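Local coordinates for protein hypoxanthine-guanine-xanthine phosphoribosyltransferase (Tritrichomonas foetus, PDB 1HGX) that salvages purine bases by transferring phosphoribosyl from 5-phospho-alpha-D-ribose 1-diphosphate to hypoxanthine, guanine or xanthine, giving IMP, GMP or XMP, at residues Asp106-Tyr112 / Lys139-Val143. Sequence-based numbering, arbitrary orientation.
Sequences DTGLTMY and KAYDV. With 5GP (guanosine-5'-monophosphate), chain C.
A loop packs against a loop and the N-terminal turn of helix 109-119, backing the 5'-phosphate site of this type I phosphoribosyltransferase: the irregular 139-143 lies behind the phosphate-binding residues 106-110, a loop that runs into the helix. CA atoms pair Thr107 with Lys139 and Gly108 with Tyr141 (both 5.2 Å), then Tyr112 with Val143 (5.9 Å); 448 Å² is buried. Phosphate binding is evident from Asp106 N and Gly108 N, each 2.9 Å from O1P of GMP, Thr107 N (2.8 Å) and OG1 (2.6 Å) on O3P, and Thr110 N (2.9 Å) and OG1 (2.7 Å) on O2P. The carbonyls of Asp106 and Thr107 face 139-143 instead: Lys139, in rotamer m,t,t,m, donates from NZ to Asp106 O (2.8 Å), while Thr107 O receives weak bonds from Ala140 N (3.3 Å) and Tyr141 N (3.5 Å). Gly108, the N-cap, has phi/psi 94/-6; a CB there would clash with Tyr141 O, 3.0 Å away. Apolar contacts follow: Leu109 CD1 to Tyr141 CZ (3.7 Å), Met111 CG to Val143 CG1 (3.5 Å), and Tyr141 (chi1 m) with CD2 over one face of the Tyr112 ring (chi1 t), 3.7 Å from Tyr112 CD2, planes at 31°. Lys139 NZ also bonds Lys134 O and bridges to Asp133, tying the loop to strand 132-134; Met111 reaches strand 97-102, so helix 109-119 here meets the mixed sheet and the connection from 132-134 to 147-152.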
loop_
_atom_site.group_PDB
_atom_site.type_symbol
_atom_site.label_atom_id
_atom_site.label_comp_id
_atom_site.label_asym_id
_atom_site.label_seq_id
_atom_site.Cartn_x
_atom_site.Cartn_y
_atom_site.Cartn_z
ATOM N N ASP A 106 -14.877 4.162 13.695
ATOM C CA ASP A 106 -15.978 5.064 13.985
ATOM C C ASP A 106 -16.919 4.417 15.011
ATOM O O ASP A 106 -16.688 4.530 16.210
ATOM C CB ASP A 106 -16.704 5.398 12.676
ATOM C CG ASP A 106 -17.712 6.525 12.822
ATOM O OD1 ASP A 106 -18.046 6.935 13.955
ATOM O OD2 ASP A 106 -18.185 7.004 11.771
ATOM N N THR A 107 -17.966 3.730 14.558
ATOM C CA THR A 107 -18.895 3.093 15.489
ATOM C C THR A 107 -18.353 1.762 15.982
ATOM O O THR A 107 -18.867 1.194 16.949
ATOM C CB THR A 107 -20.257 2.829 14.840
ATOM O OG1 THR A 107 -20.114 1.835 13.819
ATOM C CG2 THR A 107 -20.821 4.109 14.232
ATOM N N GLY A 108 -17.350 1.240 15.282
ATOM C CA GLY A 108 -16.764 -0.027 15.670
ATOM C C GLY A 108 -17.365 -1.232 14.966
ATOM O O GLY A 108 -16.849 -2.343 15.104
ATOM N N LEU A 109 -18.426 -1.030 14.187
ATOM C CA LEU A 109 -19.080 -2.136 13.486
ATOM C C LEU A 109 -18.153 -2.924 12.554
ATOM O O LEU A 109 -18.082 -4.151 12.639
ATOM C CB LEU A 109 -20.293 -1.634 12.703
ATOM C CG LEU A 109 -21.020 -2.648 11.811
ATOM C CD1 LEU A 109 -21.638 -3.755 12.639
ATOM C CD2 LEU A 109 -22.083 -1.940 11.001
ATOM N N THR A 110 -17.469 -2.226 11.654
ATOM C CA THR A 110 -16.564 -2.873 10.711
ATOM C C THR A 110 -15.504 -3.745 11.393
ATOM O O THR A 110 -15.378 -4.933 11.086
ATOM C CB THR A 110 -15.874 -1.843 9.791
ATOM O OG1 THR A 110 -16.866 -1.021 9.162
ATOM C CG2 THR A 110 -15.088 -2.558 8.701
ATOM N N MET A 111 -14.772 -3.168 12.340
ATOM C CA MET A 111 -13.733 -3.900 13.049
ATOM C C MET A 111 -14.298 -5.030 13.908
ATOM O O MET A 111 -13.697 -6.101 14.007
ATOM C CB MET A 111 -12.893 -2.940 13.899
ATOM C CG MET A 111 -11.589 -3.529 14.419
ATOM S SD MET A 111 -10.563 -4.294 13.124
ATOM C CE MET A 111 -10.490 -3.018 11.913
ATOM N N TYR A 112 -15.456 -4.808 14.521
ATOM C CA TYR A 112 -16.069 -5.843 15.352
ATOM C C TYR A 112 -16.363 -7.090 14.506
ATOM O O TYR A 112 -16.114 -8.214 14.925
ATOM C CB TYR A 112 -17.350 -5.313 16.012
ATOM C CG TYR A 112 -18.139 -6.358 16.763
ATOM C CD1 TYR A 112 -17.831 -6.676 18.080
ATOM C CD2 TYR A 112 -19.188 -7.033 16.154
ATOM C CE1 TYR A 112 -18.547 -7.651 18.774
ATOM C CE2 TYR A 112 -19.911 -8.006 16.833
ATOM C CZ TYR A 112 -19.584 -8.310 18.147
ATOM O OH TYR A 112 -20.290 -9.275 18.839
ATOM N N LYS A 139 -19.162 3.583 21.977
ATOM C CA LYS A 139 -19.321 2.986 20.665
ATOM C C LYS A 139 -20.361 1.879 20.709
ATOM O O LYS A 139 -20.634 1.321 21.765
ATOM C CB LYS A 139 -17.984 2.443 20.147
ATOM C CG LYS A 139 -16.983 3.528 19.778
ATOM C CD LYS A 139 -15.775 2.940 19.075
ATOM C CE LYS A 139 -14.636 3.943 19.037
ATOM N NZ LYS A 139 -14.966 5.164 18.273
ATOM N N ALA A 140 -20.934 1.575 19.550
ATOM C CA ALA A 140 -21.941 0.532 19.427
ATOM C C ALA A 140 -21.313 -0.822 19.735
ATOM O O ALA A 140 -21.987 -1.727 20.229
ATOM C CB ALA A 140 -22.531 0.540 18.019
ATOM N N TYR A 141 -20.022 -0.954 19.445
ATOM C CA TYR A 141 -19.306 -2.201 19.690
ATOM C C TYR A 141 -18.002 -1.938 20.417
ATOM O O TYR A 141 -17.233 -1.053 20.041
ATOM C CB TYR A 141 -19.042 -2.929 18.375
ATOM C CG TYR A 141 -20.293 -3.101 17.561
ATOM C CD1 TYR A 141 -20.725 -2.090 16.709
ATOM C CD2 TYR A 141 -21.083 -4.239 17.691
ATOM C CE1 TYR A 141 -21.910 -2.200 16.011
ATOM C CE2 TYR A 141 -22.277 -4.360 16.993
ATOM C CZ TYR A 141 -22.685 -3.335 16.156
ATOM O OH TYR A 141 -23.872 -3.429 15.462
ATOM N N ASP A 142 -17.767 -2.723 21.461
ATOM C CA ASP A 142 -16.570 -2.602 22.289
ATOM C C ASP A 142 -15.361 -3.279 21.637
ATOM O O ASP A 142 -14.985 -4.398 22.009
ATOM C CB ASP A 142 -16.832 -3.220 23.669
ATOM C CG ASP A 142 -15.842 -2.754 24.728
ATOM O OD1 ASP A 142 -14.927 -1.952 24.425
ATOM O OD2 ASP A 142 -15.995 -3.193 25.888
ATOM N N VAL A 143 -14.768 -2.594 20.664
ATOM C CA VAL A 143 -13.598 -3.102 19.950
ATOM C C VAL A 143 -12.299 -2.798 20.706
ATOM O O VAL A 143 -12.018 -1.634 21.030
ATOM C CB VAL A 143 -13.512 -2.476 18.538
ATOM C CG1 VAL A 143 -12.253 -2.949 17.809
ATOM C CG2 VAL A 143 -14.751 -2.835 17.735
HETATM P P 5GP C . -17.353 1.925 11.613
HETATM O O1P 5GP C . -16.342 1.930 12.693
HETATM O O2P 5GP C . -17.711 0.574 11.179
HETATM O O3P 5GP C . -18.497 2.792 11.952
HETATM O "O5'" 5GP C . -16.714 2.734 10.443
HETATM C "C5'" 5GP C . -15.346 2.695 10.061
HETATM C "C4'" 5GP C . -15.289 2.686 8.586
HETATM O "O4'" 5GP C . -15.778 3.899 7.990
HETATM C "C3'" 5GP C . -13.886 2.507 8.094
HETATM O "O3'" 5GP C . -14.020 1.901 6.812
HETATM C "C2'" 5GP C . -13.487 3.921 7.925
HETATM O "O2'" 5GP C . -12.428 4.015 6.985
HETATM C "C1'" 5GP C . -14.723 4.669 7.422
HETATM N N9 5GP C . -14.765 6.060 8.018
HETATM C C8 5GP C . -15.197 6.393 9.294
HETATM N N7 5GP C . -15.075 7.663 9.589
HETATM C C5 5GP C . -14.504 8.242 8.452
HETATM C C6 5GP C . -14.035 9.580 8.256
HETATM O O6 5GP C . -14.191 10.546 9.001
HETATM N N1 5GP C . -13.334 9.733 7.067
HETATM C C2 5GP C . -13.116 8.714 6.145
HETATM N N2 5GP C . -12.527 9.054 4.997
HETATM N N3 5GP C . -13.587 7.452 6.305
HETATM C C4 5GP C . -14.249 7.268 7.499
#